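Local coordinates for dendroaspis polylepis MT9 (Dendroaspis polylepis, PDB 6R5M), which selectively antagonizes the type 2 muscarinic acetylcholine receptor and reverses the arterial relaxation that agonists of this receptor induce, at residues T1-I5 and T16-C22; S21-M25 and D53-Y57. One frame throughout, in Å; residues are numbered along the deposited sequence.

Overall arrangement
Starting at the N terminus, the chain runs through strand 2-4, turns back through strand 14-16 and then meets its own beginning: interaction 1 (1-5 with 16-22) closes this first finger at its base. Interaction 2 (21-25 with 53-57) begins where interaction 1 ends, the two sharing Ser21 and Cys22, and closes a much longer loop that takes in the remaining strands and brings the C-terminal tail back against strand 22-27. The loops therefore follow one another. The tail also joins the two contacts directly, since Asp53 OD1 accepts from Ile2 N and Asn56 OD1 from His4 N. Together they tie both termini to the disulfide-rich core from which the fingers extend.

Interaction 1. Residues T1-I5 and T16-C22; sequences TICHI and TCEENSC. With PGO (S-1,2-propanediol), chain F.
Thr1 lies against the loop 17-20 and is held there through both its backbone and its side chain. Its terminal N donates to Cys17 O at 2.9 Å and, more loosely, to Glu19 O at 3.2 Å; its carbonyl O takes the N-H of Cys17 at 2.8 Å. From CB, which lies close to the carbonyl oxygens of Asn20 and Glu19, the side chain forks. Thr1 OG1 lies beside the backbone N (chi1 -52°) and donates to Asn20 O at 2.7 Å, approaching from above the carbonyl plane, while a water bridges OG1 to Asn20 OD1. The methyl Thr1 CG2, anti to the backbone N, packs on Cys22 SG at 3.7 Å. Threonine suits the place because one branch is polar and the other apolar.

Next along the strand, Ile2 faces Thr16 as an antiparallel non-hydrogen-bonded pair, their side chains side by side; isoleucine and threonine are both beta-branched and suit extended backbone. Cys3 turns inward instead, forming a disulfide with Cys22 (chi3 -76°). Its SG also lies 3.4 Å from Cys17 SG, which is bonded to Cys36, so two disulfides pack together in a buried sulfur cluster that needs no polar partner. Such neighbouring disulfides, pinning the base of the first finger to strands 22-27 and 30-36 of the second, are characteristic of the three-finger toxin fold.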
ATOM      1  N   THR A   1       3.900  11.568  -2.296  1.00 31.96           N
ATOM      2  CA  THR A   1       3.352  10.692  -3.325  1.00 31.29           C
ATOM      3  C   THR A   1       1.880  10.378  -3.019  1.00 34.10           C
ATOM      4  O   THR A   1       1.515  10.223  -1.859  1.00 34.63           O
ATOM      5  CB  THR A   1       4.247   9.439  -3.473  1.00 37.91           C
ATOM      6  OG1 THR A   1       5.594   9.865  -3.661  1.00 39.71           O
ATOM      7  CG2 THR A   1       3.856   8.557  -4.657  1.00 34.10           C
ATOM      8  N   ILE A   2       1.033  10.326  -4.054  1.00 29.35           N
ATOM      9  CA  ILE A   2      -0.383   9.978  -3.890  1.00 28.05           C
ATOM     10  C   ILE A   2      -0.480   8.447  -3.908  1.00 29.31           C
ATOM     11  O   ILE A   2      -0.070   7.820  -4.881  1.00 28.84           O
ATOM     12  CB  ILE A   2      -1.290  10.672  -4.955  1.00 30.62           C
ATOM     13  CG1 ILE A   2      -1.273  12.219  -4.766  1.00 31.86           C
ATOM     14  CG2 ILE A   2      -2.733  10.113  -4.913  1.00 27.89           C
ATOM     15  CD1 ILE A   2      -1.637  13.035  -5.998  1.00 42.46           C
ATOM     16  N   CYS A   3      -0.994   7.849  -2.825  1.00 26.13           N
ATOM     17  CA  CYS A   3      -1.094   6.395  -2.684  1.00 25.05           C
ATOM     18  C   CYS A   3      -2.523   5.931  -2.475  1.00 27.45           C
ATOM     19  O   CYS A   3      -3.282   6.581  -1.744  1.00 26.96           O
ATOM     20  CB  CYS A   3      -0.199   5.894  -1.546  1.00 25.62           C
ATOM     21  SG  CYS A   3       1.527   6.450  -1.617  1.00 29.73           S
ATOM     22  N   HIS A   4      -2.851   4.736  -3.021  1.00 22.92           N
ATOM     23  CA  HIS A   4      -4.136   4.055  -2.776  1.00 22.20           C
ATOM     24  C   HIS A   4      -4.130   3.656  -1.289  1.00 26.00           C
ATOM     25  O   HIS A   4      -3.088   3.234  -0.775  1.00 23.58           O
ATOM     26  CB  HIS A   4      -4.267   2.777  -3.640  1.00 21.60           C
ATOM     27  CG  HIS A   4      -4.505   3.021  -5.102  1.00 24.04           C
ATOM     28  ND1 HIS A   4      -5.779   3.310  -5.592  1.00 25.54           N
ATOM     29  CD2 HIS A   4      -3.645   2.938  -6.147  1.00 24.44           C
ATOM     30  CE1 HIS A   4      -5.635   3.440  -6.907  1.00 24.15           C
ATOM     31  NE2 HIS A   4      -4.376   3.213  -7.286  1.00 24.18           N
ATOM     32  N   ILE A   5      -5.253   3.894  -0.582  1.00 23.82           N
ATOM     33  CA  ILE A   5      -5.378   3.542   0.833  1.00 24.78           C
ATOM     34  C   ILE A   5      -6.421   2.472   0.973  1.00 30.49           C
ATOM     35  O   ILE A   5      -7.482   2.562   0.364  1.00 31.28           O
ATOM     36  CB  ILE A   5      -5.671   4.756   1.775  1.00 28.80           C
ATOM     37  CG1 ILE A   5      -4.576   5.842   1.663  1.00 30.44           C
ATOM     38  CG2 ILE A   5      -5.881   4.326   3.248  1.00 30.08           C
ATOM     39  CD1 ILE A   5      -3.216   5.587   2.360  1.00 35.58           C
ATOM     40  N   THR A  16      -2.576  11.771  -0.030  1.00 32.26           N
ATOM     41  CA  THR A  16      -1.384  12.523  -0.424  1.00 32.61           C
ATOM     42  C   THR A  16      -0.376  12.308   0.720  1.00 37.20           C
ATOM     43  O   THR A  16      -0.532  12.881   1.808  1.00 36.90           O
ATOM     44  CB  THR A  16      -1.735  13.998  -0.702  1.00 41.91           C
ATOM     45  OG1 THR A  16      -2.841  14.056  -1.607  1.00 42.05           O
ATOM     46  CG2 THR A  16      -0.560  14.788  -1.269  1.00 43.52           C
ATOM     47  N   CYS A  17       0.601  11.417   0.490  1.00 34.32           N
ATOM     48  CA  CYS A  17       1.623  11.048   1.480  1.00 34.08           C
ATOM     49  C   CYS A  17       2.806  11.994   1.468  1.00 38.57           C
ATOM     50  O   CYS A  17       3.213  12.463   0.400  1.00 36.42           O
ATOM     51  CB  CYS A  17       2.090   9.605   1.285  1.00 34.36           C
ATOM     52  SG  CYS A  17       0.757   8.412   0.999  1.00 38.32           S
ATOM     53  N   GLU A  18       3.400  12.215   2.663  1.00 37.74           N
ATOM     54  CA  GLU A  18       4.628  12.985   2.855  1.00 39.01           C
ATOM     55  C   GLU A  18       5.787  12.120   2.354  1.00 43.20           C
ATOM     56  O   GLU A  18       6.789  12.650   1.873  1.00 42.87           O
ATOM     57  CB  GLU A  18       4.836  13.299   4.346  1.00 41.02           C
ATOM     58  CG  GLU A  18       4.081  14.525   4.832  1.00 56.84           C
ATOM     59  CD  GLU A  18       3.964  14.596   6.340  1.00 90.53           C
ATOM     60  OE1 GLU A  18       4.978  14.917   7.001  1.00 93.89           O
ATOM     61  OE2 GLU A  18       2.859  14.323   6.865  1.00 87.65           O
ATOM     62  N   GLU A  19       5.630  10.777   2.471  1.00 39.70           N
ATOM     63  CA  GLU A  19       6.590   9.763   2.026  1.00 38.75           C
ATOM     64  C   GLU A  19       6.649   9.718   0.504  1.00 41.19           C
ATOM     65  O   GLU A  19       5.653   9.973  -0.172  1.00 38.63           O
ATOM     66  CB  GLU A  19       6.219   8.356   2.551  1.00 39.69           C
ATOM     67  CG  GLU A  19       6.228   8.201   4.064  1.00 45.45           C
ATOM     68  CD  GLU A  19       4.902   8.453   4.764  1.00 59.24           C
ATOM     69  OE1 GLU A  19       3.997   9.067   4.155  1.00 54.10           O
ATOM     70  OE2 GLU A  19       4.770   8.037   5.935  1.00 54.85           O
ATOM     71  N   ASN A  20       7.820   9.339  -0.021  1.00 38.85           N
ATOM     72  CA  ASN A  20       8.071   9.178  -1.441  1.00 38.14           C
ATOM     73  C   ASN A  20       7.500   7.846  -1.959  1.00 39.04           C
ATOM     74  O   ASN A  20       7.210   7.728  -3.151  1.00 38.08           O
ATOM     75  CB  ASN A  20       9.568   9.239  -1.692  1.00 42.31           C
ATOM     76  CG  ASN A  20       9.940   9.390  -3.129  1.00 76.25           C
ATOM     77  OD1 ASN A  20       9.393  10.211  -3.882  1.00 72.76           O
ATOM     78  ND2 ASN A  20      10.916   8.614  -3.526  1.00 71.58           N
ATOM     79  N   SER A  21       7.304   6.856  -1.062  1.00 33.91           N
ATOM     80  CA  SER A  21       6.811   5.532  -1.433  1.00 32.98           C
ATOM     81  C   SER A  21       5.369   5.207  -1.024  1.00 33.53           C
ATOM     82  O   SER A  21       4.793   5.823  -0.126  1.00 32.83           O
ATOM     83  CB  SER A  21       7.741   4.440  -0.907  1.00 36.48           C
ATOM     84  OG  SER A  21       9.091   4.632  -1.290  1.00 45.89           O
ATOM     85  N   CYS A  22       4.805   4.232  -1.736  1.00 28.23           N
ATOM     86  CA  CYS A  22       3.492   3.624  -1.529  1.00 27.50           C
ATOM     87  C   CYS A  22       3.772   2.146  -1.300  1.00 30.85           C
ATOM     88  O   CYS A  22       4.804   1.633  -1.754  1.00 31.56           O
ATOM     89  CB  CYS A  22       2.590   3.806  -2.747  1.00 26.63           C
ATOM     90  SG  CYS A  22       2.301   5.518  -3.248  1.00 30.12           S
TER
HETATM   91  C1  PGO F 103       9.178   6.112   2.414  1.00 56.47           C
HETATM   92  C2  PGO F 103      10.421   6.892   2.044  1.00 56.49           C
HETATM   93  C3  PGO F 103      10.189   8.372   2.118  1.00 56.00           C
HETATM   94  O1  PGO F 103       9.213   5.691   3.775  1.00 56.54           O
HETATM   95  O2  PGO F 103      10.835   6.532   0.732  1.00 57.51           O
HETATM   96  O   HOH W   1       7.105  12.223  -2.686  1.00 60.48           O

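Interaction 2. Residues S21-M25 and D53-Y57; sequences SCYKM and DKCNY. With PGO (S-1,2-propanediol), chain F.
Asn56 presses its amide against the strand at Cys22 and Tyr23, and here the contact is tight. Its CG lies 3.5 Å from Cys22 CB, and its ND2 donates to Tyr23 O at 2.9 Å. That bond is nearly straight (171°): the oxygen lies close to the amide plane of Asn56, although the nitrogen sits above the plane of the Tyr23 carbonyl. The side chain reaches the strand with CG between its own backbone N and carbonyl carbon (chi1 67°). At the other end of the amide, OD1 accepts from His4 N, so bonds to two different strands fix the rotation of the group. Asparagine fits because a short side chain offers both a donor and an acceptor. Beside it, Cys55 SG, bonded to Cys50, packs 3.7 Å from Cys22 CB, an apolar contact next to the amide.

Toward Tyr57 the contact opens out. Lys24 leaves the strand with CG anti to its backbone N, bends at chi3 (89°) and passes CD by Asn56 O at 4.0 Å, an oxygen buried without a polar partner in the model; NZ then forms a salt bridge with the terminal carboxylate at Tyr57 OXT, 2.8 Å away. Lysine suits this margin, being long enough to reach the chain end and charged to meet its carboxylate. Arg34 binds the other carboxylate oxygen, Tyr57 O, while the exposed Tyr57 starts its side chain away from the strand. An asparagine directly after the last cysteine, bridging the first and second fingers across the disulfide core, is a hallmark of three-finger toxins.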
ATOM      1  N   SER A  21       7.304   6.856  -1.062  1.00 33.91           N
ATOM      2  CA  SER A  21       6.811   5.532  -1.433  1.00 32.98           C
ATOM      3  C   SER A  21       5.369   5.207  -1.024  1.00 33.53           C
ATOM      4  O   SER A  21       4.793   5.823  -0.126  1.00 32.83           O
ATOM      5  CB  SER A  21       7.741   4.440  -0.907  1.00 36.48           C
ATOM      6  OG  SER A  21       9.091   4.632  -1.290  1.00 45.89           O
ATOM      7  N   CYS A  22       4.805   4.232  -1.736  1.00 28.23           N
ATOM      8  CA  CYS A  22       3.492   3.624  -1.529  1.00 27.50           C
ATOM      9  C   CYS A  22       3.772   2.146  -1.300  1.00 30.85           C
ATOM     10  O   CYS A  22       4.804   1.633  -1.754  1.00 31.56           O
ATOM     11  CB  CYS A  22       2.590   3.806  -2.747  1.00 26.63           C
ATOM     12  SG  CYS A  22       2.301   5.518  -3.248  1.00 30.12           S
ATOM     13  N   TYR A  23       2.842   1.448  -0.655  1.00 25.42           N
ATOM     14  CA  TYR A  23       2.983   0.015  -0.433  1.00 23.88           C
ATOM     15  C   TYR A  23       1.678  -0.734  -0.574  1.00 26.14           C
ATOM     16  O   TYR A  23       0.598  -0.161  -0.414  1.00 26.16           O
ATOM     17  CB  TYR A  23       3.617  -0.284   0.941  1.00 24.26           C
ATOM     18  CG  TYR A  23       2.650  -0.179   2.102  1.00 25.22           C
ATOM     19  CD1 TYR A  23       2.460   1.027   2.771  1.00 26.82           C
ATOM     20  CD2 TYR A  23       1.921  -1.287   2.533  1.00 25.43           C
ATOM     21  CE1 TYR A  23       1.572   1.127   3.840  1.00 27.58           C
ATOM     22  CE2 TYR A  23       1.005  -1.187   3.577  1.00 26.07           C
ATOM     23  CZ  TYR A  23       0.839   0.021   4.232  1.00 33.12           C
ATOM     24  OH  TYR A  23      -0.054   0.118   5.273  1.00 33.49           O
ATOM     25  N   LYS A  24       1.791  -2.033  -0.794  1.00 22.28           N
ATOM     26  CA  LYS A  24       0.698  -2.976  -0.814  1.00 22.51           C
ATOM     27  C   LYS A  24       1.209  -4.172  -0.042  1.00 28.87           C
ATOM     28  O   LYS A  24       2.219  -4.776  -0.427  1.00 28.99           O
ATOM     29  CB  LYS A  24       0.281  -3.339  -2.247  1.00 24.17           C
ATOM     30  CG  LYS A  24      -0.966  -4.223  -2.308  1.00 23.75           C
ATOM     31  CD  LYS A  24      -1.646  -4.167  -3.674  1.00 29.57           C
ATOM     32  CE  LYS A  24      -1.109  -5.206  -4.613  1.00 30.68           C
ATOM     33  NZ  LYS A  24      -1.959  -5.298  -5.826  1.00 29.65           N
ATOM     34  N   MET A  25       0.543  -4.481   1.066  1.00 27.01           N
ATOM     35  CA  MET A  25       0.910  -5.589   1.933  1.00 29.03           C
ATOM     36  C   MET A  25      -0.117  -6.704   1.829  1.00 30.52           C
ATOM     37  O   MET A  25      -1.324  -6.442   1.933  1.00 30.15           O
ATOM     38  CB  MET A  25       1.087  -5.108   3.381  1.00 32.74           C
ATOM     39  CG  MET A  25       1.805  -6.130   4.259  1.00 38.71           C
ATOM     40  SD  MET A  25       2.121  -5.509   5.918  1.00 45.43           S
ATOM     41  CE  MET A  25       3.707  -4.771   5.669  1.00 42.31           C
ATOM     42  N   ASP A  53       2.777   8.168  -8.227  1.00 27.36           N
ATOM     43  CA  ASP A  53       1.360   8.340  -7.889  1.00 26.28           C
ATOM     44  C   ASP A  53       0.507   7.174  -8.363  1.00 29.23           C
ATOM     45  O   ASP A  53       0.624   6.756  -9.520  1.00 28.30           O
ATOM     46  CB  ASP A  53       0.787   9.656  -8.451  1.00 27.57           C
ATOM     47  CG  ASP A  53       1.315  10.945  -7.841  1.00 35.16           C
ATOM     48  OD1 ASP A  53       1.830  10.903  -6.700  1.00 34.92           O
ATOM     49  OD2 ASP A  53       1.203  11.999  -8.503  1.00 37.67           O
ATOM     50  N   LYS A  54      -0.350   6.654  -7.448  1.00 25.47           N
ATOM     51  CA  LYS A  54      -1.314   5.560  -7.663  1.00 24.93           C
ATOM     52  C   LYS A  54      -0.646   4.220  -8.051  1.00 27.60           C
ATOM     53  O   LYS A  54      -1.311   3.341  -8.593  1.00 27.67           O
ATOM     54  CB  LYS A  54      -2.391   5.998  -8.693  1.00 26.16           C
ATOM     55  CG  LYS A  54      -3.152   7.263  -8.265  1.00 30.38           C
ATOM     56  CD  LYS A  54      -4.082   7.800  -9.331  1.00 38.99           C
ATOM     57  CE  LYS A  54      -3.392   8.751 -10.281  1.00 43.92           C
ATOM     58  NZ  LYS A  54      -4.342   9.358 -11.236  1.00 56.67           N
ATOM     59  N   CYS A  55       0.663   4.060  -7.743  1.00 24.47           N
ATOM     60  CA  CYS A  55       1.443   2.873  -8.107  1.00 24.58           C
ATOM     61  C   CYS A  55       1.049   1.608  -7.353  1.00 25.50           C
ATOM     62  O   CYS A  55       1.221   0.520  -7.902  1.00 25.76           O
ATOM     63  CB  CYS A  55       2.943   3.141  -7.986  1.00 25.15           C
ATOM     64  SG  CYS A  55       3.517   3.403  -6.287  1.00 29.00           S
ATOM     65  N   ASN A  56       0.585   1.742  -6.088  1.00 20.54           N
ATOM     66  CA  ASN A  56       0.250   0.601  -5.235  1.00 21.12           C
ATOM     67  C   ASN A  56      -1.178   0.056  -5.452  1.00 27.42           C
ATOM     68  O   ASN A  56      -1.855  -0.301  -4.486  1.00 28.59           O
ATOM     69  CB  ASN A  56       0.510   0.953  -3.754  1.00 21.44           C
ATOM     70  CG  ASN A  56      -0.401   2.029  -3.184  1.00 30.82           C
ATOM     71  OD1 ASN A  56      -0.829   2.955  -3.875  1.00 23.65           O
ATOM     72  ND2 ASN A  56      -0.714   1.925  -1.896  1.00 22.44           N
ATOM     73  N   TYR A  57      -1.619  -0.046  -6.720  1.00 23.75           N
ATOM     74  CA  TYR A  57      -2.945  -0.557  -7.049  1.00 25.39           C
ATOM     75  C   TYR A  57      -3.091  -2.055  -6.708  1.00 31.11           C
ATOM     76  O   TYR A  57      -4.040  -2.402  -5.965  1.00 25.65           O
ATOM     77  CB  TYR A  57      -3.302  -0.232  -8.507  1.00 26.90           C
ATOM     78  CG  TYR A  57      -4.622  -0.808  -8.982  1.00 28.30           C
ATOM     79  CD1 TYR A  57      -5.822  -0.140  -8.747  1.00 30.82           C
ATOM     80  CD2 TYR A  57      -4.674  -2.022  -9.662  1.00 28.13           C
ATOM     81  CE1 TYR A  57      -7.041  -0.672  -9.167  1.00 32.71           C
ATOM     82  CE2 TYR A  57      -5.887  -2.568 -10.078  1.00 28.51           C
ATOM     83  CZ  TYR A  57      -7.067  -1.883  -9.838  1.00 36.11           C
ATOM     84  OH  TYR A  57      -8.265  -2.407 -10.240  1.00 39.02           O
ATOM     85  OXT TYR A  57      -2.228  -2.860  -7.124  1.00 35.79           O
TER
HETATM   86  C1  PGO F 103       9.178   6.112   2.414  1.00 56.47           C
HETATM   87  C2  PGO F 103      10.421   6.892   2.044  1.00 56.49           C
HETATM   88  C3  PGO F 103      10.189   8.372   2.118  1.00 56.00           C
HETATM   89  O1  PGO F 103       9.213   5.691   3.775  1.00 56.54           O
HETATM   90  O2  PGO F 103      10.835   6.532   0.732  1.00 57.51           O